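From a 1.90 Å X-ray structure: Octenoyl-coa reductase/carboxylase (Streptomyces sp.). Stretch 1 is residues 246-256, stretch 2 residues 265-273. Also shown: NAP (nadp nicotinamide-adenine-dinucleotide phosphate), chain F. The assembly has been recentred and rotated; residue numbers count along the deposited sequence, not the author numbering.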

ATOM      1  N   GLY A 246       0.238 -19.367   4.443  1.00 17.99           N
ATOM      2  CA  GLY A 246       0.002 -18.892   5.788  1.00 18.04           C
ATOM      3  C   GLY A 246      -0.285 -20.051   6.721  1.00 18.33           C
ATOM      4  O   GLY A 246      -0.343 -21.216   6.308  1.00 18.48           O
ATOM      5  N   ILE A 247      -0.458 -19.722   7.989  1.00 18.45           N
ATOM      6  CA  ILE A 247      -0.627 -20.734   9.012  1.00 18.93           C
ATOM      7  C   ILE A 247      -1.960 -20.412   9.667  1.00 18.66           C
ATOM      8  O   ILE A 247      -2.048 -19.456  10.436  1.00 18.65           O
ATOM      9  N   PRO A 248      -3.012 -21.175   9.320  1.00 18.60           N
ATOM     10  CA  PRO A 248      -4.298 -20.841   9.911  1.00 18.52           C
ATOM     11  C   PRO A 248      -4.399 -21.439  11.293  1.00 18.91           C
ATOM     12  O   PRO A 248      -3.930 -22.553  11.517  1.00 19.34           O
ATOM     13  N   VAL A 249      -4.961 -20.698  12.234  1.00 18.94           N
ATOM     14  CA  VAL A 249      -5.343 -21.304  13.489  1.00 19.33           C
ATOM     15  C   VAL A 249      -6.852 -21.161  13.620  1.00 19.42           C
ATOM     16  O   VAL A 249      -7.386 -20.061  13.713  1.00 19.04           O
ATOM     17  N   ALA A 250      -7.531 -22.299  13.583  1.00 19.89           N
ATOM     18  CA  ALA A 250      -8.967 -22.311  13.612  1.00 19.93           C
ATOM     19  C   ALA A 250      -9.422 -22.184  15.042  1.00 20.95           C
ATOM     20  O   ALA A 250      -8.900 -22.859  15.920  1.00 21.25           O
ATOM     21  N   VAL A 251     -10.401 -21.320  15.275  1.00 21.03           N
ATOM     22  CA  VAL A 251     -11.110 -21.326  16.536  1.00 21.96           C
ATOM     23  C   VAL A 251     -12.488 -21.878  16.262  1.00 22.37           C
ATOM     24  O   VAL A 251     -13.235 -21.336  15.447  1.00 22.05           O
ATOM     25  N   VAL A 252     -12.807 -22.984  16.928  1.00 23.31           N
ATOM     26  CA  VAL A 252     -14.109 -23.616  16.772  1.00 24.02           C
ATOM     27  C   VAL A 252     -14.713 -23.842  18.153  1.00 25.20           C
ATOM     28  O   VAL A 252     -14.001 -23.839  19.161  1.00 25.63           O
ATOM     29  N   SER A 253     -16.023 -24.035  18.204  1.00 25.69           N
ATOM     30  CA  SER A 253     -16.686 -24.210  19.492  1.00 26.76           C
ATOM     31  C   SER A 253     -17.000 -25.665  19.795  1.00 27.32           C
ATOM     32  O   SER A 253     -17.501 -25.964  20.872  1.00 28.28           O
ATOM     33  N   SER A 254     -16.690 -26.575  18.867  1.00 27.15           N
ATOM     34  CA  SER A 254     -17.019 -27.989  19.060  1.00 27.47           C
ATOM     35  C   SER A 254     -16.069 -28.933  18.346  1.00 27.49           C
ATOM     36  O   SER A 254     -15.395 -28.555  17.376  1.00 26.72           O
ATOM     37  N   ALA A 255     -16.044 -30.177  18.822  1.00 27.82           N
ATOM     38  CA  ALA A 255     -15.245 -31.237  18.207  1.00 27.78           C
ATOM     39  C   ALA A 255     -15.665 -31.525  16.758  1.00 27.34           C
ATOM     40  O   ALA A 255     -14.826 -31.868  15.934  1.00 27.07           O
ATOM     41  N   GLN A 256     -16.954 -31.392  16.454  1.00 27.20           N
ATOM     42  CA  GLN A 256     -17.443 -31.595  15.088  1.00 27.32           C
ATOM     43  C   GLN A 256     -16.890 -30.493  14.188  1.00 26.11           C
ATOM     44  O   GLN A 256     -16.447 -30.746  13.063  1.00 25.67           O
ATOM     45  N   GLY A 265      -7.704 -29.114   6.318  1.00 23.59           N
ATOM     46  CA  GLY A 265      -6.259 -29.035   6.457  1.00 24.00           C
ATOM     47  C   GLY A 265      -5.790 -27.972   7.427  1.00 24.05           C
ATOM     48  O   GLY A 265      -4.593 -27.629   7.461  1.00 24.29           O
ATOM     49  N   CYS A 266      -6.718 -27.442   8.221  1.00 23.74           N
ATOM     50  CA  CYS A 266      -6.326 -26.622   9.353  1.00 23.40           C
ATOM     51  C   CYS A 266      -6.032 -27.527  10.532  1.00 24.43           C
ATOM     52  O   CYS A 266      -6.965 -28.000  11.201  1.00 24.48           O
ATOM     53  N   ASP A 267      -4.753 -27.792  10.792  1.00 24.66           N
ATOM     54  CA  ASP A 267      -4.415 -28.717  11.864  1.00 25.24           C
ATOM     55  C   ASP A 267      -4.105 -28.023  13.179  1.00 24.88           C
ATOM     56  O   ASP A 267      -3.923 -28.692  14.204  1.00 25.71           O
ATOM     57  N   LEU A 268      -4.044 -26.697  13.148  1.00 23.56           N
ATOM     58  CA  LEU A 268      -3.947 -25.920  14.369  1.00 23.31           C
ATOM     59  C   LEU A 268      -5.329 -25.430  14.714  1.00 22.90           C
ATOM     60  O   LEU A 268      -5.924 -24.611  14.004  1.00 21.71           O
ATOM     61  N   VAL A 269      -5.851 -25.983  15.795  1.00 23.40           N
ATOM     62  CA  VAL A 269      -7.214 -25.744  16.170  1.00 23.46           C
ATOM     63  C   VAL A 269      -7.280 -25.402  17.635  1.00 24.21           C
ATOM     64  O   VAL A 269      -6.634 -26.041  18.472  1.00 24.42           O
ATOM     65  N   ILE A 270      -8.043 -24.356  17.921  1.00 24.34           N
ATOM     66  CA  ILE A 270      -8.326 -23.947  19.287  1.00 25.32           C
ATOM     67  C   ILE A 270      -9.820 -24.123  19.510  1.00 26.12           C
ATOM     68  O   ILE A 270     -10.626 -23.516  18.812  1.00 25.21           O
ATOM     69  N   ASN A 271     -10.195 -24.969  20.464  1.00 27.82           N
ATOM     70  CA  ASN A 271     -11.590 -25.024  20.855  1.00 29.65           C
ATOM     71  C   ASN A 271     -11.839 -23.875  21.827  1.00 30.95           C
ATOM     72  O   ASN A 271     -11.127 -23.732  22.814  1.00 31.24           O
ATOM     73  N   ARG A 272     -12.841 -23.046  21.556  1.00 32.56           N
ATOM     74  CA  ARG A 272     -13.054 -21.881  22.409  1.00 33.16           C
ATOM     75  C   ARG A 272     -13.536 -22.183  23.836  1.00 34.14           C
ATOM     76  O   ARG A 272     -13.526 -21.303  24.682  1.00 33.30           O
ATOM     77  N   ALA A 273     -13.940 -23.424  24.103  1.00 37.41           N
ATOM     78  CA  ALA A 273     -14.188 -23.880  25.479  1.00 39.13           C
ATOM     79  C   ALA A 273     -12.871 -24.113  26.233  1.00 40.79           C
ATOM     80  O   ALA A 273     -12.785 -23.897  27.446  1.00 40.96           O
TER

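The most unusual feature of this contact is that the 2'-phosphate of the bound NADP sits at the C-terminal end of a parallel strand pair and is held from both stretches. From the first, Ser253 OG donates to NAP O3X at 2.7 Å, its chi1 being p (67°), and Ser253 N makes a weak hydrogen bond to NAP O1X at 2.8 Å, where the N-H...O angle is only 125°. From the second, the guanidinium of Arg272 lies with NAP O2X over one face, Arg272 NH2 being 3.4 Å from NAP O2X. Water 2 completes the link: it accepts from Arg272 NH2 at 2.9 Å and donates to NAP O2X at 2.9 Å and to Val251 O at 3.2 Å.

The scaffold is a parallel ladder with strand axes 20° apart. Four backbone bonds define it: Ala250 N to Leu268 O (2.8 Å), Ile270 N to Ala250 O (2.6 Å), Val252 N to Ile270 O (2.9 Å) and Arg272 N to Val252 O (2.8 Å), all with N-H...O angles of 159° or more. Because paired residues in a parallel sheet place their side chains on the same face, packing across the ladder is between neighbours rather than between opposed layers.

On the face carrying Val251 and Ile270, Val251 is t (-171°) and Ile270 is m,t. Val251 CG2 lies 4.4 Å from Ile270 CB, a loose contact, whereas Val249 CG1, on a t side chain, reaches Ile270 CD1 at 3.8 Å. Val251 CG1 also meets Arg272 CB at 3.9 Å. Farther back, Leu268 points toward the first stretch with an m,t rotamer, and its CD1 touches Ile247 CG2 at 3.5 Å and Val249 CG2 at 3.9 Å.

The other face carries Ala250, Val252, Val269 and Asn271. Cys266 points toward the first stretch, and its t rotamer (-170°) brings SG to 3.5 Å from Ala250 CB and 3.8 Å from Pro248 CG. Val252, m at -65°, sets CG2 at 3.7 Å from CG1 of Val269, itself t; Ala250 CB stays 4.4 Å from that same Val269 CG1.

Polar groups finish the two ends. Asn271, t at chi1 (-170°), is the N-cap of the following helix: its OD1 accepts from Ala273 N at 2.9 Å with an angle of 161°. Its ND2 donates to water 3 at 2.8 Å, and that water donates to Ser253 O at 3.0 Å, so the amide both caps its own stretch and bridges to the other. Ser253 packs as well as binds phosphate, with CB 3.9 Å from Arg272 CG. At the opposite end, water 1 donates to Pro248 O at 2.7 Å and accepts weakly from Leu268 N at 3.3 Å, joining the stretches just before the direct bonds begin. Together the two stretches bury 663 Å², summed over both sides.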

ATOM      1  CB  ILE A 247       0.521 -20.706  10.022  1.00 19.35           C
ATOM      2  CG1 ILE A 247       1.841 -21.101   9.340  1.00 20.34           C
ATOM      3  CG2 ILE A 247       0.247 -21.661  11.160  1.00 20.51           C
ATOM      4  CD1 ILE A 247       3.068 -20.418   9.908  1.00 21.88           C
ATOM      5  CB  PRO A 248      -5.291 -21.509   8.968  1.00 18.36           C
ATOM      6  CG  PRO A 248      -4.571 -22.736   8.491  1.00 18.58           C
ATOM      7  CD  PRO A 248      -3.094 -22.361   8.439  1.00 18.66           C
ATOM      8  CB  VAL A 249      -4.580 -20.731  14.698  1.00 19.83           C
ATOM      9  CG1 VAL A 249      -4.956 -21.479  15.951  1.00 20.19           C
ATOM     10  CG2 VAL A 249      -3.083 -20.854  14.480  1.00 19.73           C
ATOM     11  CB  ALA A 250      -9.487 -23.605  13.001  1.00 20.01           C
ATOM     12  CB  VAL A 251     -11.198 -19.944  17.186  1.00 21.81           C
ATOM     13  CG1 VAL A 251     -11.758 -20.071  18.604  1.00 23.11           C
ATOM     14  CG2 VAL A 251      -9.841 -19.290  17.198  1.00 21.33           C
ATOM     15  CB  VAL A 252     -14.017 -24.975  16.026  1.00 23.91           C
ATOM     16  CG1 VAL A 252     -13.549 -24.780  14.589  1.00 23.47           C
ATOM     17  CG2 VAL A 252     -13.126 -25.962  16.778  1.00 24.29           C
ATOM     18  CB  SER A 253     -17.949 -23.350  19.575  1.00 26.39           C
ATOM     19  OG  SER A 253     -18.918 -23.805  18.659  1.00 26.55           O
ATOM     20  CB  SER A 254     -18.454 -28.278  18.597  1.00 27.85           C
ATOM     21  OG  SER A 254     -18.548 -28.250  17.179  1.00 26.57           O
ATOM     22  CB  ALA A 255     -15.306 -32.492  19.046  1.00 28.58           C
ATOM     23  CB  GLN A 256     -18.983 -31.618  15.023  1.00 27.66           C
ATOM     24  CG  GLN A 256     -19.666 -32.826  15.736  1.00 30.46           C
ATOM     25  CD  GLN A 256     -19.864 -32.619  17.248  1.00 34.54           C
ATOM     26  OE1 GLN A 256     -19.075 -31.935  17.905  1.00 34.27           O
ATOM     27  NE2 GLN A 256     -20.929 -33.217  17.800  1.00 35.96           N
ATOM     28  CB  CYS A 266      -7.447 -25.676   9.737  1.00 23.12           C
ATOM     29  SG  CYS A 266      -6.874 -24.474  10.918  1.00 22.48           S
ATOM     30  CB  ASP A 267      -3.271 -29.649  11.467  1.00 26.37           C
ATOM     31  CG  ASP A 267      -1.941 -28.971  11.505  1.00 28.76           C
ATOM     32  OD1 ASP A 267      -1.775 -27.975  10.776  1.00 30.44           O
ATOM     33  OD2 ASP A 267      -1.061 -29.443  12.270  1.00 34.91           O
ATOM     34  CB  LEU A 268      -2.985 -24.747  14.225  1.00 22.85           C
ATOM     35  CG  LEU A 268      -1.567 -25.131  13.800  1.00 23.10           C
ATOM     36  CD1 LEU A 268      -0.750 -23.866  13.694  1.00 22.22           C
ATOM     37  CD2 LEU A 268      -0.926 -26.143  14.761  1.00 24.61           C
ATOM     38  CB  VAL A 269      -8.085 -26.979  15.886  1.00 23.56           C
ATOM     39  CG1 VAL A 269      -9.540 -26.661  16.138  1.00 23.36           C
ATOM     40  CG2 VAL A 269      -7.861 -27.438  14.457  1.00 22.91           C
ATOM     41  CB  ILE A 270      -7.917 -22.469  19.553  1.00 25.05           C
ATOM     42  CG1 ILE A 270      -6.397 -22.294  19.491  1.00 24.47           C
ATOM     43  CG2 ILE A 270      -8.434 -21.988  20.894  1.00 24.87           C
ATOM     44  CD1 ILE A 270      -5.933 -20.824  19.529  1.00 23.38           C
ATOM     45  CB  ASN A 271     -11.947 -26.374  21.478  1.00 30.03           C
ATOM     46  CG  ASN A 271     -13.439 -26.541  21.664  1.00 31.51           C
ATOM     47  OD1 ASN A 271     -14.094 -25.719  22.319  1.00 31.68           O
ATOM     48  ND2 ASN A 271     -14.001 -27.602  21.069  1.00 31.66           N
ATOM     49  CB  ARG A 272     -13.916 -20.824  21.719  1.00 32.40           C
ATOM     50  CG  ARG A 272     -15.360 -21.228  21.496  1.00 35.05           C
ATOM     51  CD  ARG A 272     -16.242 -19.994  21.473  1.00 33.83           C
ATOM     52  NE  ARG A 272     -16.096 -19.252  20.232  1.00 31.90           N
ATOM     53  CZ  ARG A 272     -16.729 -18.113  19.956  1.00 31.45           C
ATOM     54  NH1 ARG A 272     -17.560 -17.573  20.842  1.00 31.14           N
ATOM     55  NH2 ARG A 272     -16.540 -17.519  18.783  1.00 28.33           N
ATOM     56  CB  ALA A 273     -15.013 -25.140  25.470  1.00 41.47           C
TER
HETATM   57  PA  NAP F1447     -21.728 -19.626   9.248  1.00  5.60           P
HETATM   58  O1A NAP F1447     -21.472 -20.581   8.022  1.00  7.99           O
HETATM   59  O2A NAP F1447     -22.923 -19.931  10.101  1.00  7.57           O
HETATM   60  O5B NAP F1447     -20.462 -19.714  10.118  1.00  8.14           O
HETATM   61  C5B NAP F1447     -20.381 -18.833  11.220  1.00  9.24           C
HETATM   62  C4B NAP F1447     -19.456 -19.489  12.233  1.00  8.98           C
HETATM   63  O4B NAP F1447     -19.352 -18.556  13.317  1.00  7.77           O
HETATM   64  C3B NAP F1447     -20.022 -20.804  12.811  1.00  7.70           C
HETATM   65  O3B NAP F1447     -19.163 -21.827  12.351  1.00  8.15           O
HETATM   66  C2B NAP F1447     -19.790 -20.690  14.310  1.00  8.37           C
HETATM   67  O2B NAP F1447     -18.498 -21.161  14.690  1.00  8.43           O
HETATM   68  C1B NAP F1447     -19.825 -19.227  14.570  1.00  8.36           C
HETATM   69  N9A NAP F1447     -21.241 -18.830  14.777  1.00 13.12           N
HETATM   70  C8A NAP F1447     -22.357 -19.341  14.231  1.00 16.20           C
HETATM   71  N7A NAP F1447     -23.434 -18.667  14.657  1.00 13.35           N
HETATM   72  C5A NAP F1447     -22.975 -17.730  15.474  1.00 14.95           C
HETATM   73  C6A NAP F1447     -23.607 -16.767  16.222  1.00 14.65           C
HETATM   74  N6A NAP F1447     -24.931 -16.642  16.158  1.00 16.70           N
HETATM   75  N1A NAP F1447     -22.861 -15.961  16.962  1.00 12.42           N
HETATM   76  C2A NAP F1447     -21.535 -16.066  16.989  1.00 11.40           C
HETATM   77  N3A NAP F1447     -20.892 -16.990  16.311  1.00 13.73           N
HETATM   78  C4A NAP F1447     -21.600 -17.825  15.546  1.00 13.93           C
HETATM   79  O3  NAP F1447     -21.832 -18.105   8.759  1.00  5.52           O
HETATM   80  PN  NAP F1447     -20.762 -17.413   7.779  1.00  3.29           P
HETATM   81  O1N NAP F1447     -21.415 -17.632   6.370  1.00  3.54           O
HETATM   82  O2N NAP F1447     -19.341 -17.868   7.993  1.00  4.92           O
HETATM   83  O5D NAP F1447     -21.017 -15.903   8.229  1.00  2.78           O
HETATM   84  C5D NAP F1447     -20.515 -15.562   9.517  1.00  2.00           C
HETATM   85  C4D NAP F1447     -20.839 -14.106   9.694  1.00  3.10           C
HETATM   86  O4D NAP F1447     -20.184 -13.402   8.582  1.00  8.66           O
HETATM   87  C3D NAP F1447     -22.329 -13.795   9.552  1.00  8.53           C
HETATM   88  O3D NAP F1447     -22.551 -12.784  10.557  1.00 10.58           O
HETATM   89  C2D NAP F1447     -22.462 -13.227   8.155  1.00  6.73           C
HETATM   90  O2D NAP F1447     -23.573 -12.306   8.056  1.00 10.19           O
HETATM   91  C1D NAP F1447     -21.169 -12.436   8.115  1.00  7.52           C
HETATM   92  N1N NAP F1447     -20.766 -12.384   6.729  1.00  7.99           N
HETATM   93  C2N NAP F1447     -20.423 -11.147   6.228  1.00  6.94           C
HETATM   94  C3N NAP F1447     -20.035 -11.120   4.918  1.00  7.02           C
HETATM   95  C7N NAP F1447     -19.681  -9.790   4.378  1.00  4.75           C
HETATM   96  O7N NAP F1447     -19.628  -8.786   5.096  1.00  7.85           O
HETATM   97  N7N NAP F1447     -19.489  -9.810   3.087  1.00  2.01           N
HETATM   98  C4N NAP F1447     -19.983 -12.269   4.123  1.00  8.98           C
HETATM   99  C5N NAP F1447     -20.311 -13.519   4.618  1.00  8.81           C
HETATM  100  C6N NAP F1447     -20.702 -13.574   5.946  1.00  9.99           C
HETATM  101  P2B NAP F1447     -18.317 -21.467  16.259  1.00 12.20           P
HETATM  102  O1X NAP F1447     -16.970 -22.370  16.106  1.00 12.30           O
HETATM  103  O2X NAP F1447     -17.998 -20.115  17.075  1.00 15.96           O
HETATM  104  O3X NAP F1447     -19.599 -22.195  16.584  1.00 11.34           O
HETATM  105  O   HOH W   1      -3.181 -24.973  10.458  1.00  2.00           O
HETATM  106  O   HOH W   2     -15.178 -19.390  17.005  1.00  2.00           O
HETATM  107  O   HOH W   3     -16.325 -28.127  22.565  1.00  6.29           O